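Local coordinates for Glyoxalase/bleomycin resistance protein/dioxygenase (Alicyclobacillus acidocaldarius subsp. acidocaldarius, PDB 3RRI) that belongs to the glyoxalase/bleomycin resistance (vicinal oxygen chelate) superfamily and is probably a metal-dependent enzyme, perhaps a dioxygenase, at residues V28-C33 against G92-H97; F114-D117 against N121-E124. One frame throughout, in Å; residues are numbered along the deposited sequence.

Contact 1: V28-C33 against G92-H97; sequences VTKLGC and GIPFYH
I93 meets K30 and L31 with its CG1 branch, which stands anti to its own carbonyl carbon (chi1 -53°) and runs out fully extended, so that the CD1 methyl leads toward the end of helix 20-30. K30 also sets its CG anti to the carbonyl carbon but bends at chi2 and chi3 (chi3 55°), and these bends bring CE back over I93 CG1 and NZ to the proline. The two side chains slide by one another in opposite directions: K30 CB is 3.9 Å from I93 CD1, while further out K30 CE comes to 4.1 Å from I93 CG1. At the far end the ammonium, K30 NZ, rests 4.0 Å from P94 CD, where the lysine crosses the proline ring at about a right angle. The buried L31 touches through one methyl, L31 CD1 3.8 Å from I93 CD1, the two side chains crossing at about a right angle.

The same I93 CD1 lies 3.8 Å from K30 O. That carbonyl accepts a hydrogen bond from R91 NH1, and L31 O takes one from R132 of the third subunit. Behind the contact, L87 of helix 78-90 and F26 of helix 20-30 pack on I93, and L84 and F47 on L31. G32, with positive phi, leaves the helix at angles that leave no room for a CB beside the preceding carbonyl; G92, also with positive phi, ends helix 78-90 in a Schellman motif.

No hydrogen bond joins the two segments. Between them the contact is van der Waals, the polar tie from R91 to K30 O coming from the residue that precedes G92. I93 CD1 touches both the buried L31 and the aliphatic part of K30, whose ammonium lies beside the exposed P94.

Contact 2: F114-D117 against N121-E124; sequences FLID and NLLE
L115 and L123 form the hydrogen-bonded pair of this antiparallel hairpin. L115 N donates to L123 O (2.8 Å) and L123 N to L115 O (3.0 Å). D117 N continues the pattern with a nearly straight bond to N121 O (3.0 Å, 170°).

Polar side chains close the turn end. With CG between its backbone N and carbonyl carbon (chi1 88°), D117 turns its carboxylate back to N121: OD1 takes N121 N at 3.0 Å from above the carboxylate plane, and OD2 receives N121 ND2 at 3.1 Å on its syn side. Y27 OH and S119 N also bind this carboxylate, while N121 ND2 reaches P16 O.

Apolar and aromatic contacts cover the F114, I116, L122 and E124 face. The extended E124 chain crosses one face of the F114 ring, CG standing 3.8 Å from the centroid in a CH-pi contact, and E124 OE2 is hydrogen-bonded to T112 OG1. Next along, I116 CG1 lies 3.9 Å from L122 CD2, the two side chains lying side by side and pointing the same way.

The buried carboxylate of D117 is thus surrounded by donors, an environment that would favour its ionised form.

How the contacts relate
The two contacts lie 9 Å apart between centres, and both reach one mixed sheet, contact 1 through strand 95-98, which pairs with strand 110-116. Y96 N to F114 O and H97 O to F114 N, both 2.9 Å, are probable hydrogen bonds; a classic bulge sets two residues, Y96 and H97, against the single F114. Packing joins them too: Y96 CG is 3.4 Å from L122 CD2, and L31 CD1 is 3.7 Å from L115 CD1, which carries contact 1 onto the L115 and L123 face. Around contact 2, H70 stands T-shaped to F114 and touches E124, and H12 of the fourth subunit is hydrogen-bonded to E124 O.

Contact 1: V28-C33 against G92-H97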
# COMPACT_ATOMS: atom_id res chain seq x y z
N VAL A 28 -19.53 21.36 3.84
CA VAL A 28 -18.94 21.43 2.51
C VAL A 28 -18.26 22.79 2.35
O VAL A 28 -17.04 22.86 2.26
CB VAL A 28 -19.97 21.19 1.41
CG1 VAL A 28 -19.35 21.35 0.05
CG2 VAL A 28 -20.63 19.78 1.54
N THR A 29 -19.03 23.86 2.36
CA THR A 29 -18.46 25.16 2.03
C THR A 29 -17.37 25.57 3.01
O THR A 29 -16.29 26.00 2.58
CB THR A 29 -19.52 26.26 1.97
OG1 THR A 29 -20.56 25.89 1.05
CG2 THR A 29 -18.89 27.59 1.48
N LYS A 30 -17.63 25.47 4.30
CA LYS A 30 -16.61 25.91 5.27
C LYS A 30 -15.64 24.80 5.62
O LYS A 30 -14.43 25.00 5.51
CB LYS A 30 -17.23 26.46 6.54
CG LYS A 30 -17.99 27.77 6.34
CD LYS A 30 -19.20 27.87 7.23
CE LYS A 30 -18.87 27.67 8.68
NZ LYS A 30 -20.03 28.10 9.54
N LEU A 31 -16.11 23.63 6.03
CA LEU A 31 -15.16 22.62 6.52
C LEU A 31 -14.34 21.91 5.39
O LEU A 31 -13.28 21.32 5.63
CB LEU A 31 -15.84 21.59 7.43
CG LEU A 31 -14.97 20.67 8.29
CD1 LEU A 31 -14.13 21.46 9.34
CD2 LEU A 31 -15.85 19.65 8.99
N GLY A 32 -14.85 21.98 4.16
CA GLY A 32 -14.15 21.43 3.02
C GLY A 32 -14.41 19.97 2.74
O GLY A 32 -13.70 19.38 1.98
N CYS A 33 -15.44 19.40 3.36
CA CYS A 33 -15.88 18.04 3.02
C CYS A 33 -16.52 18.06 1.64
O CYS A 33 -16.86 19.12 1.09
CB CYS A 33 -16.87 17.52 4.06
SG CYS A 33 -16.16 17.49 5.72
N GLY A 92 -13.56 31.02 9.83
CA GLY A 92 -14.51 31.46 10.81
C GLY A 92 -15.48 30.38 11.29
O GLY A 92 -16.63 30.66 11.61
N ILE A 93 -15.00 29.14 11.38
CA ILE A 93 -15.86 28.04 11.81
C ILE A 93 -15.95 28.07 13.32
O ILE A 93 -14.93 28.22 13.99
CB ILE A 93 -15.35 26.64 11.37
CG1 ILE A 93 -15.11 26.63 9.87
CG2 ILE A 93 -16.38 25.56 11.82
CD1 ILE A 93 -14.74 25.23 9.28
N PRO A 94 -17.17 27.96 13.88
CA PRO A 94 -17.22 28.14 15.33
C PRO A 94 -16.50 27.04 16.07
O PRO A 94 -16.71 25.87 15.76
CB PRO A 94 -18.72 28.10 15.66
CG PRO A 94 -19.40 28.36 14.41
CD PRO A 94 -18.51 27.99 13.27
N PHE A 95 -15.69 27.41 17.05
CA PHE A 95 -15.12 26.49 18.02
C PHE A 95 -16.00 26.36 19.27
O PHE A 95 -16.51 27.37 19.80
CB PHE A 95 -13.73 26.95 18.45
CG PHE A 95 -12.67 26.73 17.42
CD1 PHE A 95 -12.63 27.49 16.26
CD2 PHE A 95 -11.69 25.76 17.58
CE1 PHE A 95 -11.63 27.28 15.29
CE2 PHE A 95 -10.72 25.55 16.62
CZ PHE A 95 -10.71 26.30 15.46
N TYR A 96 -16.20 25.14 19.73
CA TYR A 96 -16.72 24.85 21.05
C TYR A 96 -15.60 24.92 22.08
O TYR A 96 -15.79 25.40 23.22
CB TYR A 96 -17.38 23.46 21.08
CG TYR A 96 -17.95 23.10 22.41
CD1 TYR A 96 -19.13 23.71 22.87
CD2 TYR A 96 -17.31 22.19 23.25
CE1 TYR A 96 -19.64 23.39 24.12
CE2 TYR A 96 -17.81 21.87 24.49
CZ TYR A 96 -18.98 22.48 24.92
OH TYR A 96 -19.47 22.15 26.16
N HIS A 97 -14.44 24.40 21.71
CA HIS A 97 -13.24 24.44 22.55
C HIS A 97 -12.02 24.68 21.68
O HIS A 97 -11.77 23.95 20.73
CB HIS A 97 -13.10 23.15 23.37
CG HIS A 97 -12.28 23.30 24.62
ND1 HIS A 97 -10.93 23.58 24.59
CD2 HIS A 97 -12.63 23.22 25.93
CE1 HIS A 97 -10.48 23.66 25.83
NE2 HIS A 97 -11.49 23.45 26.66

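Contact 2: F114-D117 against N121-E124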
# COMPACT_ATOMS: atom_id res chain seq x y z
N PHE A 114 -12.28 21.39 19.41
CA PHE A 114 -13.66 21.03 19.10
C PHE A 114 -14.31 22.12 18.27
O PHE A 114 -14.29 23.30 18.67
CB PHE A 114 -14.49 20.90 20.36
CG PHE A 114 -14.26 19.67 21.17
CD1 PHE A 114 -15.24 18.68 21.22
CD2 PHE A 114 -13.12 19.50 21.92
CE1 PHE A 114 -15.07 17.54 22.01
CE2 PHE A 114 -12.93 18.34 22.69
CZ PHE A 114 -13.92 17.37 22.73
N LEU A 115 -14.91 21.75 17.16
CA LEU A 115 -15.79 22.61 16.38
C LEU A 115 -17.24 22.27 16.74
O LEU A 115 -17.50 21.25 17.39
CB LEU A 115 -15.58 22.41 14.88
CG LEU A 115 -14.15 22.52 14.37
CD1 LEU A 115 -14.10 22.33 12.91
CD2 LEU A 115 -13.55 23.91 14.78
N ILE A 116 -18.17 23.15 16.37
CA ILE A 116 -19.60 22.92 16.67
C ILE A 116 -20.40 23.27 15.45
O ILE A 116 -20.24 24.33 14.85
CB ILE A 116 -20.04 23.68 17.96
CG1 ILE A 116 -21.50 23.38 18.34
CG2 ILE A 116 -19.77 25.21 17.83
CD1 ILE A 116 -21.94 23.91 19.70
N ASP A 117 -21.22 22.31 15.00
CA ASP A 117 -22.04 22.51 13.83
C ASP A 117 -23.36 23.26 14.19
O ASP A 117 -23.63 23.51 15.37
CB ASP A 117 -22.21 21.20 13.00
CG ASP A 117 -23.37 20.32 13.42
OD1 ASP A 117 -24.13 20.68 14.32
OD2 ASP A 117 -23.52 19.22 12.76
N ASN A 121 -23.98 19.60 17.12
CA ASN A 121 -23.09 18.45 17.10
C ASN A 121 -21.64 18.87 17.31
O ASN A 121 -21.20 19.87 16.70
CB ASN A 121 -23.19 17.70 15.77
CG ASN A 121 -24.55 17.07 15.58
OD1 ASN A 121 -24.90 16.15 16.31
ND2 ASN A 121 -25.31 17.60 14.66
N LEU A 122 -20.94 18.14 18.15
CA LEU A 122 -19.55 18.46 18.49
C LEU A 122 -18.56 17.59 17.67
O LEU A 122 -18.64 16.35 17.72
CB LEU A 122 -19.29 18.28 19.97
CG LEU A 122 -20.01 19.24 20.95
CD1 LEU A 122 -19.64 18.87 22.37
CD2 LEU A 122 -19.72 20.74 20.67
N LEU A 123 -17.66 18.26 16.95
CA LEU A 123 -16.60 17.65 16.17
C LEU A 123 -15.32 17.82 16.95
O LEU A 123 -14.94 18.96 17.25
CB LEU A 123 -16.45 18.34 14.84
CG LEU A 123 -17.56 18.13 13.79
CD1 LEU A 123 -18.81 18.83 14.23
CD2 LEU A 123 -17.09 18.59 12.42
N GLU A 124 -14.65 16.72 17.26
CA GLU A 124 -13.35 16.79 17.91
C GLU A 124 -12.27 16.25 16.98
O GLU A 124 -12.41 15.18 16.40
CB GLU A 124 -13.31 16.02 19.21
CG GLU A 124 -11.95 16.18 19.92
CD GLU A 124 -11.72 15.27 21.11
OE1 GLU A 124 -12.38 14.20 21.22
OE2 GLU A 124 -10.85 15.63 21.96